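PDB 1U02: trehalose-6-phosphate phosphatase-related protein from Thermoplasma acidophilum, which removes the phosphate from trehalose 6-phosphate to give free trehalose, a magnesium-dependent hydrolysis in trehalose biosynthesis. Local coordinates for residues 67-72 and 76-81; 33-36 and 40-43; 142-147 and 153-158; 107-110 and 115-118; 29-34 and 214-219. All coordinates share one frame; numbering follows the deposited sequence.

Contact 1: 67-72 and 76-81; sequences GACSKI and IVYNNG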
# COMPACT_ATOMS: atom_id res chain seq x y z
N GLY A 67 3.19 -5.22 4.78
CA GLY A 67 3.43 -6.52 5.38
C GLY A 67 3.40 -6.63 6.90
O GLY A 67 3.41 -7.74 7.43
N ALA A 68 3.36 -5.50 7.61
CA ALA A 68 3.35 -5.54 9.07
C ALA A 68 2.08 -6.18 9.65
O ALA A 68 2.11 -6.75 10.74
CB ALA A 68 3.53 -4.14 9.64
N CYS A 69 0.98 -6.07 8.93
CA CYS A 69 -0.29 -6.62 9.39
C CYS A 69 -1.11 -7.07 8.20
O CYS A 69 -1.09 -6.42 7.15
CB CYS A 69 -1.06 -5.56 10.19
SG CYS A 69 -2.53 -6.16 11.05
N SER A 70 -1.83 -8.17 8.35
CA SER A 70 -2.67 -8.69 7.28
C SER A 70 -4.07 -8.88 7.84
O SER A 70 -4.26 -8.93 9.06
CB SER A 70 -2.15 -10.05 6.79
OG SER A 70 -0.81 -9.97 6.37
N LYS A 71 -5.05 -8.94 6.95
CA LYS A 71 -6.42 -9.19 7.36
C LYS A 71 -6.81 -10.37 6.49
O LYS A 71 -7.01 -10.24 5.29
CB LYS A 71 -7.33 -7.99 7.09
CG LYS A 71 -8.76 -8.21 7.59
CD LYS A 71 -9.61 -6.95 7.46
CE LYS A 71 -11.04 -7.20 7.90
NZ LYS A 71 -11.88 -5.95 7.85
N ILE A 72 -6.89 -11.54 7.13
CA ILE A 72 -7.20 -12.79 6.45
C ILE A 72 -8.48 -13.38 7.04
O ILE A 72 -8.57 -13.59 8.25
CB ILE A 72 -6.03 -13.79 6.66
CG1 ILE A 72 -4.71 -13.13 6.26
CG2 ILE A 72 -6.26 -15.05 5.82
CD1 ILE A 72 -4.60 -12.81 4.79
N ILE A 76 -7.55 -9.74 11.92
CA ILE A 76 -6.42 -8.83 11.90
C ILE A 76 -5.25 -9.66 12.43
O ILE A 76 -5.21 -10.03 13.60
CB ILE A 76 -6.64 -7.61 12.82
CG1 ILE A 76 -7.87 -6.82 12.36
CG2 ILE A 76 -5.41 -6.72 12.82
CD1 ILE A 76 -7.77 -6.32 10.92
N VAL A 77 -4.30 -9.95 11.55
CA VAL A 77 -3.14 -10.74 11.90
C VAL A 77 -1.86 -9.92 11.84
O VAL A 77 -1.43 -9.51 10.76
CB VAL A 77 -2.98 -11.95 10.95
CG1 VAL A 77 -1.72 -12.74 11.31
CG2 VAL A 77 -4.21 -12.84 11.03
N TYR A 78 -1.26 -9.66 13.00
CA TYR A 78 -0.01 -8.91 13.05
C TYR A 78 1.11 -9.86 12.66
O TYR A 78 1.17 -10.99 13.14
CB TYR A 78 0.22 -8.38 14.47
CG TYR A 78 -0.79 -7.34 14.88
CD1 TYR A 78 -0.71 -6.04 14.39
CD2 TYR A 78 -1.84 -7.67 15.74
CE1 TYR A 78 -1.66 -5.09 14.75
CE2 TYR A 78 -2.79 -6.72 16.10
CZ TYR A 78 -2.69 -5.43 15.60
OH TYR A 78 -3.63 -4.49 15.95
N ASN A 79 1.99 -9.40 11.79
CA ASN A 79 3.10 -10.21 11.33
C ASN A 79 4.40 -9.73 11.97
O ASN A 79 4.55 -8.55 12.29
CB ASN A 79 3.21 -10.12 9.80
CG ASN A 79 1.93 -10.55 9.10
OD1 ASN A 79 1.53 -9.96 8.09
ND2 ASN A 79 1.28 -11.59 9.62
N ASN A 80 5.32 -10.66 12.17
CA ASN A 80 6.63 -10.31 12.72
C ASN A 80 6.54 -9.56 14.05
O ASN A 80 7.38 -8.71 14.34
CB ASN A 80 7.37 -9.46 11.68
CG ASN A 80 7.24 -10.04 10.28
OD1 ASN A 80 7.15 -9.30 9.30
ND2 ASN A 80 7.24 -11.36 10.18
N GLY A 81 5.53 -9.88 14.85
CA GLY A 81 5.36 -9.23 16.14
C GLY A 81 5.23 -7.72 16.08
O GLY A 81 5.64 -7.01 17.00
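Gly67 turns its carbonyl toward Asn79, whose CB lies 3.4 Å from Gly67 O and whose amide sits between that carbonyl and the hydroxyl of Ser70. With phi at 118°, a CB on residue 67 would jam against the preceding carbonyl oxygen, which accounts for the glycine. Ala68 contributes backbone: Asn79 N bonds Ala68 O at 2.9 Å, and Ser82 OG bonds the same oxygen. Cys69 faces Tyr78 in a non-hydrogen-bonded pair. Its SG, anti to the backbone N (chi1 -171°), packs 3.4 Å from Ile76 CG2 and 4.3 Å from the centroid of the Tyr78 ring, an oblique sulfur-aromatic contact; Ile76 CG2 lies over the rim of one face of that ring. Ser70 and Val77 form the hydrogen-bonded pair, with Ser70 N to Val77 O at 2.8 Å and Val77 N to Ser70 O at 2.7 Å, both nearly straight. Exchanging Asn79 for a leucine would probably leave Gly67 O and Ser70 OG facing a group with nothing polar to offer. Lys71 lays CG 4.0 Å from Ile76 CD1, then runs extended to Ser53 OG. The strands meet at 148°, a beta hairpin at the margin of the mixed HAD sheet, with a classic beta bulge at Ala68 and Cys69 against strand 61-64.

Contact 2: 33-36 and 40-43; sequences SDLK and DTYI. With GOL (glycerol), chain F.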
# COMPACT_ATOMS: atom_id res chain seq x y z
N SER A 33 -15.17 -7.27 -7.05
CA SER A 33 -16.22 -8.17 -6.57
C SER A 33 -16.24 -9.41 -7.45
O SER A 33 -16.28 -10.54 -6.96
CB SER A 33 -17.58 -7.47 -6.64
OG SER A 33 -18.63 -8.36 -6.30
N ASP A 34 -16.19 -9.21 -8.77
CA ASP A 34 -16.18 -10.32 -9.72
C ASP A 34 -14.90 -11.12 -9.62
O ASP A 34 -14.91 -12.35 -9.52
CB ASP A 34 -16.33 -9.81 -11.15
CG ASP A 34 -17.71 -9.28 -11.45
OD1 ASP A 34 -18.63 -9.51 -10.64
OD2 ASP A 34 -17.88 -8.64 -12.52
N LEU A 35 -13.77 -10.42 -9.65
CA LEU A 35 -12.47 -11.05 -9.60
C LEU A 35 -12.26 -11.98 -8.39
O LEU A 35 -11.73 -13.08 -8.55
CB LEU A 35 -11.38 -9.97 -9.60
CG LEU A 35 -9.93 -10.44 -9.76
CD1 LEU A 35 -9.71 -11.00 -11.16
CD2 LEU A 35 -9.00 -9.26 -9.50
N LYS A 36 -12.67 -11.54 -7.21
CA LYS A 36 -12.49 -12.35 -6.00
C LYS A 36 -13.29 -13.64 -6.01
O LYS A 36 -13.03 -14.55 -5.23
CB LYS A 36 -12.82 -11.52 -4.75
CG LYS A 36 -14.29 -11.19 -4.54
CD LYS A 36 -14.96 -12.16 -3.57
CE LYS A 36 -16.32 -11.65 -3.10
NZ LYS A 36 -17.27 -11.43 -4.24
N ASP A 40 -8.08 -16.10 -5.73
CA ASP A 40 -7.78 -15.79 -4.33
C ASP A 40 -7.12 -14.42 -4.45
O ASP A 40 -5.95 -14.30 -4.80
CB ASP A 40 -6.80 -16.80 -3.74
CG ASP A 40 -6.69 -16.70 -2.22
OD1 ASP A 40 -7.00 -15.62 -1.68
OD2 ASP A 40 -6.29 -17.69 -1.58
N THR A 41 -7.89 -13.38 -4.18
CA THR A 41 -7.41 -12.01 -4.32
C THR A 41 -6.90 -11.33 -3.06
O THR A 41 -7.53 -11.39 -2.01
CB THR A 41 -8.52 -11.15 -4.95
OG1 THR A 41 -9.02 -11.81 -6.12
CG2 THR A 41 -7.99 -9.78 -5.32
N TYR A 42 -5.74 -10.69 -3.20
CA TYR A 42 -5.10 -9.97 -2.10
C TYR A 42 -4.81 -8.53 -2.50
O TYR A 42 -4.27 -8.27 -3.58
CB TYR A 42 -3.76 -10.61 -1.73
CG TYR A 42 -3.84 -11.88 -0.93
CD1 TYR A 42 -3.69 -11.86 0.45
CD2 TYR A 42 -4.03 -13.11 -1.56
CE1 TYR A 42 -3.72 -13.04 1.19
CE2 TYR A 42 -4.07 -14.30 -0.82
CZ TYR A 42 -3.91 -14.25 0.55
OH TYR A 42 -3.91 -15.41 1.29
N ILE A 43 -5.17 -7.59 -1.63
CA ILE A 43 -4.84 -6.20 -1.86
C ILE A 43 -3.54 -6.07 -1.06
O ILE A 43 -3.50 -6.46 0.11
CB ILE A 43 -5.88 -5.22 -1.25
CG1 ILE A 43 -7.21 -5.34 -1.99
CG2 ILE A 43 -5.35 -3.79 -1.35
CD1 ILE A 43 -7.13 -5.03 -3.47
C1 GOL F . -10.06 -14.33 -1.19
O1 GOL F . -9.05 -13.24 -0.58
C2 GOL F . -11.08 -14.05 -2.10
O2 GOL F . -10.60 -13.91 -3.35
C3 GOL F . -12.14 -14.01 -1.51
O3 GOL F . -13.16 -14.08 -0.33
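Thr41 points its side chain at the last turns of the helix, where OG1 lies 3.5 Å from Lys36 CA and 4.0 Å from Leu35 CG. The Leu35 and Thr41 side chains meet at about a right angle, with the leucine CG and one methyl, CD2, alongside the threonine. Thr41 OG1 stands beside its own backbone N (chi1 -51°) and is hydrogen-bonded to Phe39 O in the turn just before the strand, which fixes the rotation of the hydroxyl. This is the alpha-to-beta return of the beta-alpha-beta unit formed by strand 3-7, helix 26-38 and strand 40-44 in the HAD core, and Leu35 and Thr41 both also pack on Ile4 of the first strand. Lys36 goes the other way: CG takes the crowded position between N and the carbonyl carbon (chi1 70°), and further bends fold the chain back until NZ bonds Ser33 O at 3.0 Å. A glycerol, probably from the crystallisation liquor, lies against both elements. Thr41 N donates to its O2 at 2.9 Å in an almost straight bond (177°), while glycerol O1 donates to Thr41 O at 2.8 Å. Lys36 O lies 3.1 Å from glycerol O2, and Asp59 O and Asn61 N hold the same molecule from outside.

Contact 3: 142-147 and 153-158; sequences GVETYY and ELRVPG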
# COMPACT_ATOMS: atom_id res chain seq x y z
N GLY A 142 12.82 4.24 17.69
CA GLY A 142 13.31 3.02 17.08
C GLY A 142 12.44 2.52 15.94
O GLY A 142 12.24 1.31 15.78
N VAL A 143 11.91 3.44 15.14
CA VAL A 143 11.10 3.05 14.00
C VAL A 143 11.85 3.37 12.72
O VAL A 143 12.92 3.98 12.75
CB VAL A 143 9.71 3.73 14.01
CG1 VAL A 143 8.85 3.13 15.11
CG2 VAL A 143 9.86 5.23 14.22
N GLU A 144 11.26 2.97 11.60
CA GLU A 144 11.87 3.15 10.29
C GLU A 144 11.24 4.29 9.49
O GLU A 144 10.03 4.54 9.60
CB GLU A 144 11.75 1.82 9.55
CG GLU A 144 12.14 1.80 8.09
CD GLU A 144 11.98 0.40 7.51
OE1 GLU A 144 12.68 -0.52 8.01
OE2 GLU A 144 11.17 0.22 6.58
N THR A 145 12.06 4.97 8.70
CA THR A 145 11.58 6.08 7.89
C THR A 145 11.55 5.74 6.40
O THR A 145 12.52 5.23 5.85
CB THR A 145 12.46 7.34 8.09
OG1 THR A 145 12.56 7.65 9.49
CG2 THR A 145 11.87 8.54 7.37
N TYR A 146 10.43 6.03 5.74
CA TYR A 146 10.27 5.79 4.31
C TYR A 146 10.07 7.14 3.62
O TYR A 146 9.29 7.97 4.09
CB TYR A 146 9.05 4.91 4.04
CG TYR A 146 8.71 4.79 2.57
CD1 TYR A 146 9.46 3.97 1.73
CD2 TYR A 146 7.67 5.54 2.02
CE1 TYR A 146 9.18 3.89 0.36
CE2 TYR A 146 7.39 5.47 0.66
CZ TYR A 146 8.15 4.64 -0.17
OH TYR A 146 7.88 4.57 -1.51
N TYR A 147 10.76 7.34 2.50
CA TYR A 147 10.64 8.59 1.75
C TYR A 147 9.98 8.33 0.40
O TYR A 147 10.51 7.59 -0.42
CB TYR A 147 12.03 9.20 1.53
CG TYR A 147 12.85 9.35 2.80
CD1 TYR A 147 12.73 10.48 3.61
CD2 TYR A 147 13.75 8.36 3.19
CE1 TYR A 147 13.47 10.61 4.79
CE2 TYR A 147 14.50 8.48 4.36
CZ TYR A 147 14.36 9.60 5.15
OH TYR A 147 15.08 9.72 6.32
N GLU A 153 7.06 8.65 5.73
CA GLU A 153 6.29 7.83 6.65
C GLU A 153 7.14 7.08 7.66
O GLU A 153 8.19 6.54 7.31
CB GLU A 153 5.44 6.81 5.87
CG GLU A 153 4.48 5.99 6.74
CD GLU A 153 3.64 4.99 5.95
OE1 GLU A 153 4.18 3.98 5.46
OE2 GLU A 153 2.42 5.22 5.82
N LEU A 154 6.68 7.07 8.90
CA LEU A 154 7.34 6.33 9.97
C LEU A 154 6.59 5.02 10.04
O LEU A 154 5.36 5.01 10.11
CB LEU A 154 7.22 7.07 11.30
CG LEU A 154 7.99 8.39 11.35
CD1 LEU A 154 7.84 9.02 12.74
CD2 LEU A 154 9.45 8.12 11.03
N ARG A 155 7.32 3.91 10.01
CA ARG A 155 6.68 2.62 10.02
C ARG A 155 7.47 1.57 10.80
O ARG A 155 8.53 1.87 11.35
CB ARG A 155 6.47 2.16 8.57
CG ARG A 155 7.76 2.04 7.78
CD ARG A 155 7.53 1.83 6.29
NE ARG A 155 8.75 1.35 5.64
CZ ARG A 155 8.90 1.13 4.34
NH1 ARG A 155 7.89 1.35 3.51
NH2 ARG A 155 10.05 0.67 3.87
N VAL A 156 6.95 0.35 10.84
CA VAL A 156 7.61 -0.75 11.54
C VAL A 156 8.88 -1.14 10.79
O VAL A 156 8.86 -1.35 9.58
CB VAL A 156 6.67 -1.99 11.63
CG1 VAL A 156 7.44 -3.18 12.20
CG2 VAL A 156 5.48 -1.67 12.52
N PRO A 157 10.02 -1.22 11.50
CA PRO A 157 11.27 -1.59 10.82
C PRO A 157 11.19 -2.93 10.08
O PRO A 157 10.57 -3.88 10.55
CB PRO A 157 12.28 -1.63 11.97
CG PRO A 157 11.74 -0.61 12.94
CD PRO A 157 10.25 -0.91 12.92
N GLY A 158 11.79 -2.98 8.89
CA GLY A 158 11.83 -4.21 8.12
C GLY A 158 10.65 -4.61 7.25
O GLY A 158 10.71 -5.66 6.61
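Glu144 and Arg155 form a salt bridge in which one carboxylate oxygen takes two donors: Arg155 NE reaches Glu144 OE2 at 2.8 Å and Arg155 NH2 reaches it at 3.0 Å. OE2 lies close to the guanidinium plane, but the carboxylate is turned 60° from that plane; NE arrives on the anti side and NH2 nearly along the C-O axis. The other oxygen, Glu144 OE1, accepts from Gly158 N at 2.8 Å, met from above the carboxylate plane, so three donors grip the group. Tyr146 lies over one face of the guanidinium, its CD1 3.5 Å from Arg155 NH1, with ring and guanidinium 21° from parallel. With a leucine in place of Arg155, Glu144 OE2 would probably lose both of these donors and its charge its mate, while Tyr146 would lose the flat group it packs against. Behind this shell the backbones fix the register: Glu144 pairs with Arg155 and Tyr146 with Glu153, each through two hydrogen bonds, among them Arg155 N to Glu144 O at 2.8 Å. Thr145 and Leu154 occupy the other face, where Thr145 OG1 meets Leu154 CD2 at 3.5 Å and both residues pack on helix 127-141. That helix ends in a Schellman motif with Gly142 as C-prime residue, and Gly142 O touches Pro157 CG at 3.5 Å. Strands crossing at 145° make this a beta hairpin at one edge of the four-stranded antiparallel sheet, consistent with the cap of a HAD phosphatase.

Contact 4: 107-110 and 115-118; sequences RIYR and VLYH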
# COMPACT_ATOMS: atom_id res chain seq x y z
N ARG A 107 0.25 17.75 6.48
CA ARG A 107 -0.89 16.92 6.86
C ARG A 107 -0.33 15.66 7.50
O ARG A 107 0.66 15.09 7.02
CB ARG A 107 -1.74 16.57 5.63
CG ARG A 107 -2.58 17.74 5.13
CD ARG A 107 -3.29 17.40 3.82
NE ARG A 107 -2.35 17.19 2.73
CZ ARG A 107 -2.70 16.87 1.49
NH1 ARG A 107 -3.99 16.71 1.18
NH2 ARG A 107 -1.77 16.72 0.55
N ILE A 108 -0.94 15.22 8.60
CA ILE A 108 -0.48 14.03 9.30
C ILE A 108 -1.60 13.00 9.35
O ILE A 108 -2.68 13.26 9.86
CB ILE A 108 -0.01 14.40 10.74
CG1 ILE A 108 1.16 15.39 10.66
CG2 ILE A 108 0.43 13.16 11.49
CD1 ILE A 108 1.59 15.96 12.01
N TYR A 109 -1.33 11.83 8.78
CA TYR A 109 -2.31 10.76 8.75
C TYR A 109 -1.90 9.69 9.75
O TYR A 109 -0.89 9.00 9.57
CB TYR A 109 -2.38 10.17 7.34
CG TYR A 109 -2.84 11.19 6.32
CD1 TYR A 109 -4.19 11.33 6.00
CD2 TYR A 109 -1.92 12.01 5.67
CE1 TYR A 109 -4.61 12.27 5.05
CE2 TYR A 109 -2.33 12.94 4.72
CZ TYR A 109 -3.67 13.07 4.41
OH TYR A 109 -4.08 13.99 3.47
N ARG A 110 -2.69 9.56 10.81
CA ARG A 110 -2.43 8.61 11.86
C ARG A 110 -2.99 7.23 11.57
O ARG A 110 -4.12 7.10 11.10
CB ARG A 110 -3.03 9.12 13.18
CG ARG A 110 -2.89 8.16 14.34
CD ARG A 110 -3.62 8.70 15.56
NE ARG A 110 -3.35 7.91 16.75
CZ ARG A 110 -3.77 8.24 17.97
NH1 ARG A 110 -4.47 9.35 18.16
NH2 ARG A 110 -3.48 7.46 19.01
N VAL A 115 2.65 6.49 10.83
CA VAL A 115 2.24 7.89 10.84
C VAL A 115 2.83 8.44 9.56
O VAL A 115 4.05 8.43 9.37
CB VAL A 115 2.78 8.68 12.04
CG1 VAL A 115 2.32 10.13 11.94
CG2 VAL A 115 2.27 8.06 13.34
N LEU A 116 1.96 8.89 8.67
CA LEU A 116 2.38 9.41 7.38
C LEU A 116 2.32 10.94 7.36
O LEU A 116 1.29 11.53 7.68
CB LEU A 116 1.49 8.81 6.29
CG LEU A 116 1.75 9.09 4.81
CD1 LEU A 116 1.13 7.98 3.96
CD2 LEU A 116 1.18 10.44 4.44
N TYR A 117 3.44 11.56 7.01
CA TYR A 117 3.52 13.01 6.92
C TYR A 117 3.47 13.37 5.44
O TYR A 117 4.33 12.96 4.67
CB TYR A 117 4.82 13.50 7.56
CG TYR A 117 4.97 13.11 9.02
CD1 TYR A 117 4.52 13.95 10.04
CD2 TYR A 117 5.49 11.87 9.37
CE1 TYR A 117 4.59 13.56 11.38
CE2 TYR A 117 5.57 11.46 10.70
CZ TYR A 117 5.12 12.31 11.70
OH TYR A 117 5.19 11.89 13.01
N HIS A 118 2.44 14.12 5.05
CA HIS A 118 2.28 14.52 3.65
C HIS A 118 2.73 15.97 3.51
O HIS A 118 2.16 16.87 4.13
CB HIS A 118 0.82 14.38 3.20
CG HIS A 118 0.65 14.28 1.72
ND1 HIS A 118 1.20 15.19 0.84
CD2 HIS A 118 0.01 13.36 0.96
CE1 HIS A 118 0.90 14.83 -0.40
NE2 HIS A 118 0.18 13.72 -0.35
O HOH W 1 0.41 18.47 2.84
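Arg107 and His118 are joined by a pair of backbone hydrogen bonds, Arg107 N to His118 O at 3.2 Å and His118 N to Arg107 O at 2.8 Å. Tyr109 and Leu116, the next hydrogen-bonded pair, repeat the pattern two residues along. A water extends the first ladder rung, accepting from Arg107 NE at 3.0 Å and donating to His118 O at 2.7 Å. Charge meets ring at the same end: the bend at chi3 (-66°) brings Arg107 NH2 over the centre of the His118 imidazole, 3.3 Å above its plane, the planes 55° apart. Met17 O takes a bond from the same NH2, and His118 ND1 is bonded to Gly120 N; Tyr109 OH is hydrogen-bonded to Glu20 and Tyr117 OH to Thr96. Apolar packing divides between the two faces. On one, Ile108 CG2 meets Val115 CG1 at 3.6 Å, and Ile108 CG1 lies beside Tyr117 CD1; helix 86-96 covers this side. On the other, Tyr109 CD2 touches Leu116 CD2 at 3.7 Å, while His118 CB abuts the edge of the Tyr109 ring. Hydrogen-bonded pairs alternating with non-hydrogen-bonded ones, with strands at 162°, mark an antiparallel beta hairpin at the edge of the probable HAD cap sheet.

Contact 5: 29-34 and 214-219; sequences LSLISD and EMRKIL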
# COMPACT_ATOMS: atom_id res chain seq x y z
N LEU A 29 -15.50 -1.45 -7.50
CA LEU A 29 -16.20 -2.38 -6.61
C LEU A 29 -16.71 -3.58 -7.40
O LEU A 29 -16.59 -4.72 -6.96
CB LEU A 29 -17.36 -1.67 -5.90
CG LEU A 29 -16.93 -0.63 -4.84
CD1 LEU A 29 -18.13 0.18 -4.36
CD2 LEU A 29 -16.28 -1.36 -3.68
N SER A 30 -17.27 -3.32 -8.59
CA SER A 30 -17.79 -4.40 -9.43
C SER A 30 -16.67 -5.31 -9.93
O SER A 30 -16.77 -6.53 -9.86
CB SER A 30 -18.55 -3.79 -10.62
OG SER A 30 -18.90 -4.77 -11.58
N LEU A 31 -15.59 -4.69 -10.42
CA LEU A 31 -14.44 -5.43 -10.94
C LEU A 31 -13.81 -6.37 -9.92
O LEU A 31 -13.57 -7.54 -10.21
CB LEU A 31 -13.36 -4.46 -11.43
CG LEU A 31 -13.50 -3.87 -12.83
CD1 LEU A 31 -12.44 -2.79 -13.01
CD2 LEU A 31 -13.33 -4.97 -13.87
N ILE A 32 -13.54 -5.85 -8.73
CA ILE A 32 -12.92 -6.66 -7.69
C ILE A 32 -13.91 -7.68 -7.14
O ILE A 32 -13.53 -8.80 -6.82
CB ILE A 32 -12.36 -5.76 -6.55
CG1 ILE A 32 -11.30 -4.81 -7.12
CG2 ILE A 32 -11.74 -6.61 -5.46
CD1 ILE A 32 -10.13 -5.53 -7.77
N SER A 33 -15.17 -7.27 -7.05
CA SER A 33 -16.22 -8.17 -6.57
C SER A 33 -16.24 -9.41 -7.45
O SER A 33 -16.28 -10.54 -6.96
CB SER A 33 -17.58 -7.47 -6.64
OG SER A 33 -18.63 -8.36 -6.30
N ASP A 34 -16.19 -9.21 -8.77
CA ASP A 34 -16.18 -10.32 -9.72
C ASP A 34 -14.90 -11.12 -9.62
O ASP A 34 -14.91 -12.35 -9.52
CB ASP A 34 -16.33 -9.81 -11.15
CG ASP A 34 -17.71 -9.28 -11.45
OD1 ASP A 34 -18.63 -9.51 -10.64
OD2 ASP A 34 -17.88 -8.64 -12.52
N GLU A 214 -6.05 1.41 -17.38
CA GLU A 214 -5.66 0.26 -18.20
C GLU A 214 -5.55 -0.97 -17.30
O GLU A 214 -5.92 -2.08 -17.70
CB GLU A 214 -4.32 0.52 -18.89
CG GLU A 214 -4.08 -0.36 -20.11
CD GLU A 214 -2.69 -0.18 -20.72
OE1 GLU A 214 -2.17 0.96 -20.71
OE2 GLU A 214 -2.13 -1.17 -21.22
N MSE A 215 -5.05 -0.78 -16.08
CA MSE A 215 -4.92 -1.88 -15.14
C MSE A 215 -6.29 -2.50 -14.89
O MSE A 215 -6.44 -3.72 -14.87
CB MSE A 215 -4.33 -1.38 -13.82
CG MSE A 215 -4.10 -2.46 -12.78
SE MSE A 215 -2.72 -3.75 -13.30
CE MSE A 215 -3.82 -5.31 -13.41
N ARG A 216 -7.30 -1.65 -14.69
CA ARG A 216 -8.65 -2.14 -14.44
C ARG A 216 -9.16 -2.91 -15.65
O ARG A 216 -9.88 -3.91 -15.51
CB ARG A 216 -9.59 -0.97 -14.16
CG ARG A 216 -9.36 -0.29 -12.83
CD ARG A 216 -10.48 0.69 -12.52
NE ARG A 216 -10.27 1.39 -11.26
CZ ARG A 216 -11.13 2.26 -10.75
NH1 ARG A 216 -12.25 2.54 -11.40
NH2 ARG A 216 -10.87 2.85 -9.59
N LYS A 217 -8.79 -2.45 -16.84
CA LYS A 217 -9.22 -3.08 -18.08
C LYS A 217 -8.65 -4.49 -18.19
O LYS A 217 -9.33 -5.40 -18.66
CB LYS A 217 -8.77 -2.24 -19.27
CG LYS A 217 -9.46 -2.59 -20.57
CD LYS A 217 -9.07 -1.63 -21.68
CE LYS A 217 -9.89 -1.88 -22.93
NZ LYS A 217 -9.55 -0.92 -24.02
N ILE A 218 -7.41 -4.67 -17.75
CA ILE A 218 -6.77 -5.98 -17.79
C ILE A 218 -7.49 -6.93 -16.83
O ILE A 218 -7.75 -8.09 -17.16
CB ILE A 218 -5.28 -5.88 -17.41
CG1 ILE A 218 -4.48 -5.30 -18.58
CG2 ILE A 218 -4.73 -7.25 -17.03
CD1 ILE A 218 -4.51 -6.16 -19.83
N LEU A 219 -7.83 -6.42 -15.65
CA LEU A 219 -8.54 -7.22 -14.65
C LEU A 219 -9.93 -7.57 -15.19
O LEU A 219 -10.43 -8.68 -14.99
CB LEU A 219 -8.66 -6.45 -13.33
CG LEU A 219 -7.36 -6.08 -12.61
CD1 LEU A 219 -7.68 -5.35 -11.31
CD2 LEU A 219 -6.56 -7.34 -12.32
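Leu31 reaches across to helix 212-229 and gives up more surface to the contact than any other residue, 73 Å². Its side chain points at the facing helix, with CG beside the backbone N (chi1 -83°), and CD1 does most of the touching: it lies 3.6 Å from Arg216 CB and 3.7 Å from Arg216 O. The second methyl, Leu31 CD2, comes 4.0 Å from Arg216 O, so the fork of the leucine rests on the backbone as well as on the stem of the arginine. The two side chains cross at about a right angle.

Leu219, about one turn after Arg216, buries 44 Å². Its CD1 is 4.3 Å from Ile32 CD1, a looser meeting of methyl groups. Both residues also rest on Leu6, and Leu219 on Ile4, which seats the pair of helices against strand 3-7 of the core sheet.

Of the Arg216 side chain, it is the aliphatic CB, CG and CD that meet Leu31, CG and CD each lying 4.0 Å from Leu31 CD1. Beyond CD the extended chain carries the guanidinium off to a salt bridge with Asp25 and a hydrogen bond to Leu12 O. With segment axes 10.4 Å apart and inclined at 36°, and with no hydrogen bond or salt bridge between the two segments, the helices are held here by van der Waals packing of hydrocarbon, while the arginine's charge is answered by residues elsewhere.

In the fold
Contact 2 closes first along the chain, followed in series by contacts 1, 4 and 3, whereas contact 5 ties helix 26-38 to the C-terminal helix 212-229 and so spans contacts 1, 3 and 4. Contacts 2 and 5 share Ser33 and Asp34 on that first helix, with centres 9 Å apart. Contacts 1 and 2 reach the same mixed core sheet and touch through Ile72 and Tyr42. Contacts 3 and 4, with centres 13 Å apart, join across neighbouring strands 151-155 and 114-118 of the antiparallel sheet. That sheet lies on the opposite side of the chain's centre from contacts 2 and 5, an arrangement consistent with a HAD core and its cap.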